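PDB 3OTT: Two-component system sensor histidine kinase from Bacteroides thetaiotaomicron, which probably senses saccharides through its extracellular beta-propeller and beta-sandwich region and probably relays the signal by histidine phosphorylation to its own DNA-binding domain. Local coordinates for residues N484-D496 with K507-Y521. Numbering follows the deposited sequence.
Sequences NVWVLLYNNKGID and KLFADELTGEKSPNY
Ile495 and Leu508 face each other as a hydrogen-bonded antiparallel pair, with Leu508 N to Ile495 O at 2.9 Å and Ile495 N to Leu508 O at 3.1 Å. Lys507 NZ, its chain bent at the last two torsions, donates to Lys493 O (2.9 Å) and Asn492 OD1 (3.1 Å) and forms a long salt bridge with Asp496 OD1 (3.9 Å); Ser470 bonds to both NZ and Asp496 OD1. Asn492 OD1 doubles as acceptor for Lys493 N, and an alanine in place of Asn492 would probably leave that N-H without its side-chain acceptor and Lys507 NZ one partner poorer, freer to turn. These bonds stay within one propeller blade, at its outer hairpin 495-499/504-508. Others pin the connection that leads from outermost strand 504-508 into the first strand of the next blade, 519-524. Gly494 N donates to Leu513 O at 2.9 Å; with its positive phi, Gly494 passes so near Leu508 O that a beta carbon would collide with it. The first torsion of Ser518 (chi1 174°) turns OG to Asn492 O, met in the carbonyl plane at 2.9 Å, and a water links Asn492 N and Pro519 O. Among apolar groups, Trp486 CH2 meets Leu508 CD1 obliquely at 3.5 Å inside the blade, whereas Ile495 CG1 lies at the edge of the Phe509 ring and Leu488 CD2 presses on Pro519 CB at 3.6 Å.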
loop_
_atom_site.group_PDB
_atom_site.type_symbol
_atom_site.label_atom_id
_atom_site.label_comp_id
_atom_site.label_asym_id
_atom_site.label_seq_id
_atom_site.Cartn_x
_atom_site.Cartn_y
_atom_site.Cartn_z
ATOM N N ASN B 484 47.703 -3.083 6.087
ATOM C CA ASN B 484 47.343 -4.364 5.429
ATOM C C ASN B 484 45.910 -4.444 5.053
ATOM O O ASN B 484 45.105 -3.721 5.584
ATOM C CB ASN B 484 47.548 -5.574 6.361
ATOM C CG ASN B 484 48.942 -5.655 6.894
ATOM O OD1 ASN B 484 49.885 -5.802 6.134
ATOM N ND2 ASN B 484 49.084 -5.533 8.219
ATOM N N VAL B 485 45.575 -5.409 4.207
ATOM C CA VAL B 485 44.205 -5.654 3.824
ATOM C C VAL B 485 43.853 -7.084 4.238
ATOM O O VAL B 485 44.537 -8.053 3.860
ATOM C CB VAL B 485 43.960 -5.454 2.296
ATOM C CG1 VAL B 485 42.499 -5.690 2.000
ATOM C CG2 VAL B 485 44.322 -4.072 1.849
ATOM N N TRP B 486 42.792 -7.215 5.002
ATOM C CA TRP B 486 42.391 -8.505 5.536
ATOM C C TRP B 486 41.150 -8.940 4.776
ATOM O O TRP B 486 40.292 -8.104 4.443
ATOM C CB TRP B 486 42.102 -8.438 7.047
ATOM C CG TRP B 486 43.327 -8.127 7.857
ATOM C CD1 TRP B 486 43.851 -6.895 8.109
ATOM C CD2 TRP B 486 44.172 -9.057 8.498
ATOM N NE1 TRP B 486 44.975 -6.995 8.855
ATOM C CE2 TRP B 486 45.209 -8.316 9.115
ATOM C CE3 TRP B 486 44.180 -10.449 8.588
ATOM C CZ2 TRP B 486 46.244 -8.920 9.843
ATOM C CZ3 TRP B 486 45.212 -11.070 9.318
ATOM C CH2 TRP B 486 46.230 -10.305 9.943
ATOM N N VAL B 487 41.075 -10.241 4.521
ATOM C CA VAL B 487 40.188 -10.772 3.498
ATOM C C VAL B 487 39.387 -11.941 4.075
ATOM O O VAL B 487 39.976 -12.927 4.542
ATOM C CB VAL B 487 41.018 -11.328 2.373
ATOM C CG1 VAL B 487 40.096 -11.964 1.304
ATOM C CG2 VAL B 487 41.898 -10.258 1.803
ATOM N N LEU B 488 38.070 -11.807 4.067
ATOM C CA LEU B 488 37.179 -12.903 4.438
ATOM C C LEU B 488 36.720 -13.644 3.146
ATOM O O LEU B 488 36.158 -13.014 2.239
ATOM C CB LEU B 488 36.022 -12.312 5.239
ATOM C CG LEU B 488 34.906 -13.191 5.848
ATOM C CD1 LEU B 488 34.122 -13.825 4.732
ATOM C CD2 LEU B 488 35.378 -14.317 6.850
ATOM N N LEU B 489 37.042 -14.942 3.037
ATOM C CA LEU B 489 36.596 -15.801 1.922
ATOM C C LEU B 489 35.400 -16.685 2.301
ATOM O O LEU B 489 35.244 -17.036 3.430
ATOM C CB LEU B 489 37.746 -16.673 1.349
ATOM C CG LEU B 489 38.990 -15.828 0.977
ATOM C CD1 LEU B 489 39.960 -15.673 2.176
ATOM C CD2 LEU B 489 39.696 -16.325 -0.221
ATOM N N TYR B 490 34.555 -17.024 1.338
ATOM C CA TYR B 490 33.360 -17.827 1.604
ATOM C C TYR B 490 33.798 -19.278 1.907
ATOM O O TYR B 490 34.610 -19.875 1.161
ATOM C CB TYR B 490 32.411 -17.742 0.400
ATOM C CG TYR B 490 31.174 -18.647 0.461
ATOM C CD1 TYR B 490 30.075 -18.324 1.289
ATOM C CD2 TYR B 490 31.090 -19.836 -0.315
ATOM C CE1 TYR B 490 28.927 -19.140 1.353
ATOM C CE2 TYR B 490 29.924 -20.680 -0.256
ATOM C CZ TYR B 490 28.847 -20.302 0.574
ATOM O OH TYR B 490 27.706 -21.095 0.657
ATOM N N ASN B 491 33.271 -19.833 2.994
ATOM C CA ASN B 491 33.512 -21.273 3.368
ATOM C C ASN B 491 34.951 -21.777 3.109
ATOM O O ASN B 491 35.199 -22.677 2.323
ATOM C CB ASN B 491 32.436 -22.234 2.787
ATOM C CG ASN B 491 32.415 -23.617 3.518
ATOM O OD1 ASN B 491 32.529 -23.687 4.763
ATOM N ND2 ASN B 491 32.309 -24.711 2.743
ATOM N N ASN B 492 35.887 -21.140 3.805
ATOM C CA ASN B 492 37.329 -21.345 3.665
ATOM C C ASN B 492 37.920 -21.555 5.072
ATOM O O ASN B 492 37.177 -21.705 6.040
ATOM C CB ASN B 492 37.945 -20.087 3.034
ATOM C CG ASN B 492 39.242 -20.383 2.244
ATOM O OD1 ASN B 492 40.306 -20.595 2.820
ATOM N ND2 ASN B 492 39.135 -20.377 0.926
ATOM N N LYS B 493 39.233 -21.517 5.196
ATOM C CA LYS B 493 39.889 -21.738 6.496
ATOM C C LYS B 493 40.772 -20.516 6.778
ATOM O O LYS B 493 41.569 -20.135 5.943
ATOM C CB LYS B 493 40.745 -23.048 6.473
ATOM C CG LYS B 493 40.002 -24.309 5.886
ATOM C CD LYS B 493 40.643 -25.718 6.179
ATOM C CE LYS B 493 42.017 -25.946 5.494
ATOM N NZ LYS B 493 42.042 -26.973 4.333
ATOM N N GLY B 494 40.634 -19.911 7.940
ATOM C CA GLY B 494 41.435 -18.763 8.275
ATOM C C GLY B 494 40.949 -17.520 7.512
ATOM O O GLY B 494 39.845 -17.515 6.916
ATOM N N ILE B 495 41.773 -16.482 7.538
ATOM C CA ILE B 495 41.568 -15.244 6.752
ATOM C C ILE B 495 42.905 -14.856 6.107
ATOM O O ILE B 495 43.981 -15.192 6.593
ATOM C CB ILE B 495 40.940 -14.039 7.613
ATOM C CG1 ILE B 495 41.825 -13.692 8.787
ATOM C CG2 ILE B 495 39.464 -14.341 8.115
ATOM C CD1 ILE B 495 41.313 -12.454 9.583
ATOM N N ASP B 496 42.832 -14.191 4.972
ATOM C CA ASP B 496 44.027 -13.902 4.219
ATOM C C ASP B 496 44.438 -12.488 4.591
ATOM O O ASP B 496 43.574 -11.666 4.934
ATOM C CB ASP B 496 43.784 -14.077 2.699
ATOM C CG ASP B 496 43.895 -15.572 2.226
ATOM O OD1 ASP B 496 44.222 -16.452 3.042
ATOM O OD2 ASP B 496 43.656 -15.890 1.023
ATOM N N LYS B 507 48.073 -16.575 4.752
ATOM C CA LYS B 507 46.872 -17.170 5.320
ATOM C C LYS B 507 47.080 -17.303 6.786
ATOM O O LYS B 507 47.968 -18.033 7.160
ATOM C CB LYS B 507 46.624 -18.573 4.749
ATOM C CG LYS B 507 45.445 -19.309 5.412
ATOM C CD LYS B 507 45.274 -20.751 4.857
ATOM C CE LYS B 507 44.581 -20.786 3.510
ATOM N NZ LYS B 507 43.234 -20.180 3.624
ATOM N N LEU B 508 46.252 -16.652 7.618
ATOM C CA LEU B 508 46.431 -16.702 9.070
ATOM C C LEU B 508 45.230 -17.283 9.870
ATOM O O LEU B 508 44.115 -17.248 9.410
ATOM C CB LEU B 508 46.769 -15.314 9.602
ATOM C CG LEU B 508 48.157 -14.733 9.249
ATOM C CD1 LEU B 508 48.046 -13.243 9.468
ATOM C CD2 LEU B 508 49.301 -15.367 10.066
ATOM N N PHE B 509 45.504 -17.848 11.054
ATOM C CA PHE B 509 44.477 -18.399 11.951
ATOM C C PHE B 509 43.704 -19.578 11.357
ATOM O O PHE B 509 42.573 -19.839 11.757
ATOM C CB PHE B 509 43.557 -17.251 12.487
ATOM C CG PHE B 509 44.353 -16.022 12.938
ATOM C CD1 PHE B 509 45.250 -16.112 13.996
ATOM C CD2 PHE B 509 44.289 -14.807 12.224
ATOM C CE1 PHE B 509 46.016 -14.981 14.392
ATOM C CE2 PHE B 509 45.026 -13.686 12.621
ATOM C CZ PHE B 509 45.903 -13.778 13.685
ATOM N N ALA B 510 44.302 -20.279 10.391
ATOM C CA ALA B 510 43.669 -21.452 9.805
ATOM C C ALA B 510 43.687 -22.636 10.780
ATOM O O ALA B 510 42.971 -23.609 10.590
ATOM C CB ALA B 510 44.350 -21.852 8.426
ATOM N N ASP B 511 44.516 -22.547 11.804
ATOM C CA ASP B 511 44.620 -23.614 12.777
ATOM C C ASP B 511 43.322 -23.749 13.605
ATOM O O ASP B 511 42.879 -24.849 13.890
ATOM C CB ASP B 511 45.896 -23.445 13.637
ATOM C CG ASP B 511 45.923 -22.129 14.450
ATOM O OD1 ASP B 511 45.132 -21.169 14.166
ATOM O OD2 ASP B 511 46.762 -22.056 15.387
ATOM N N GLU B 512 42.685 -22.624 13.915
ATOM C CA GLU B 512 41.453 -22.597 14.669
ATOM C C GLU B 512 40.227 -22.308 13.795
ATOM O O GLU B 512 39.182 -22.954 13.945
ATOM C CB GLU B 512 41.588 -21.530 15.775
ATOM C CG GLU B 512 40.471 -21.569 16.801
ATOM C CD GLU B 512 40.770 -20.782 18.102
ATOM O OE1 GLU B 512 41.943 -20.369 18.343
ATOM O OE2 GLU B 512 39.799 -20.599 18.882
ATOM N N LEU B 513 40.326 -21.336 12.877
ATOM C CA LEU B 513 39.169 -20.966 12.089
ATOM C C LEU B 513 38.894 -21.938 10.934
ATOM O O LEU B 513 39.163 -21.634 9.788
ATOM C CB LEU B 513 39.345 -19.566 11.581
ATOM C CG LEU B 513 39.323 -18.406 12.580
ATOM C CD1 LEU B 513 39.720 -17.155 11.765
ATOM C CD2 LEU B 513 37.969 -18.220 13.176
ATOM N N THR B 514 38.353 -23.109 11.232
ATOM C CA THR B 514 38.372 -24.219 10.288
ATOM C C THR B 514 37.256 -25.204 10.692
ATOM O O THR B 514 36.883 -25.247 11.870
ATOM C CB THR B 514 39.761 -24.911 10.313
ATOM O OG1 THR B 514 39.858 -25.894 9.291
ATOM C CG2 THR B 514 39.993 -25.597 11.590
ATOM N N GLY B 515 36.734 -25.965 9.718
ATOM C CA GLY B 515 35.615 -26.900 9.940
ATOM C C GLY B 515 34.413 -26.147 10.477
ATOM O O GLY B 515 33.926 -25.198 9.846
ATOM N N GLU B 516 33.971 -26.516 11.661
ATOM C CA GLU B 516 32.796 -25.877 12.232
ATOM C C GLU B 516 33.081 -24.395 12.598
ATOM O O GLU B 516 32.166 -23.593 12.745
ATOM C CB GLU B 516 32.202 -26.686 13.431
ATOM C CG GLU B 516 33.095 -26.785 14.667
ATOM C CD GLU B 516 32.437 -27.543 15.834
ATOM O OE1 GLU B 516 32.931 -28.644 16.171
ATOM O OE2 GLU B 516 31.426 -27.050 16.417
ATOM N N LYS B 517 34.353 -24.035 12.705
ATOM C CA LYS B 517 34.666 -22.652 13.030
ATOM C C LYS B 517 35.101 -21.831 11.811
ATOM O O LYS B 517 35.800 -20.833 11.934
ATOM C CB LYS B 517 35.645 -22.562 14.215
ATOM C CG LYS B 517 34.981 -22.968 15.503
ATOM C CD LYS B 517 35.964 -23.227 16.593
ATOM C CE LYS B 517 36.453 -21.934 17.181
ATOM N NZ LYS B 517 36.745 -22.122 18.628
ATOM N N SER B 518 34.696 -22.297 10.640
ATOM C CA SER B 518 34.919 -21.570 9.395
ATOM C C SER B 518 34.289 -20.162 9.484
ATOM O O SER B 518 33.126 -20.036 9.823
ATOM C CB SER B 518 34.351 -22.349 8.223
ATOM O OG SER B 518 34.443 -21.591 7.049
ATOM N N PRO B 519 35.068 -19.117 9.217
ATOM C CA PRO B 519 34.613 -17.726 9.437
ATOM C C PRO B 519 33.609 -17.282 8.414
ATOM O O PRO B 519 33.673 -17.727 7.286
ATOM C CB PRO B 519 35.903 -16.870 9.276
ATOM C CG PRO B 519 36.921 -17.746 8.592
ATOM C CD PRO B 519 36.448 -19.195 8.659
ATOM N N ASN B 520 32.710 -16.393 8.794
ATOM C CA ASN B 520 31.788 -15.851 7.824
ATOM C C ASN B 520 31.481 -14.371 8.074
ATOM O O ASN B 520 30.581 -13.844 7.472
ATOM C CB ASN B 520 30.473 -16.661 7.783
ATOM C CG ASN B 520 29.574 -16.336 8.973
ATOM O OD1 ASN B 520 30.050 -16.304 10.118
ATOM N ND2 ASN B 520 28.283 -16.036 8.708
ATOM N N TYR B 521 32.253 -13.705 8.920
ATOM C CA TYR B 521 32.064 -12.298 9.133
ATOM C C TYR B 521 33.331 -11.652 9.600
ATOM O O TYR B 521 34.055 -12.211 10.433
ATOM C CB TYR B 521 30.953 -11.980 10.166
ATOM C CG TYR B 521 30.265 -10.668 9.833
ATOM C CD1 TYR B 521 30.782 -9.448 10.266
ATOM C CD2 TYR B 521 29.087 -10.645 9.047
ATOM C CE1 TYR B 521 30.159 -8.214 9.894
ATOM C CE2 TYR B 521 28.464 -9.445 8.701
ATOM C CZ TYR B 521 28.993 -8.228 9.125
ATOM O OH TYR B 521 28.345 -7.017 8.780
HETATM O O HOH W 1 35.524 -18.690 5.240
#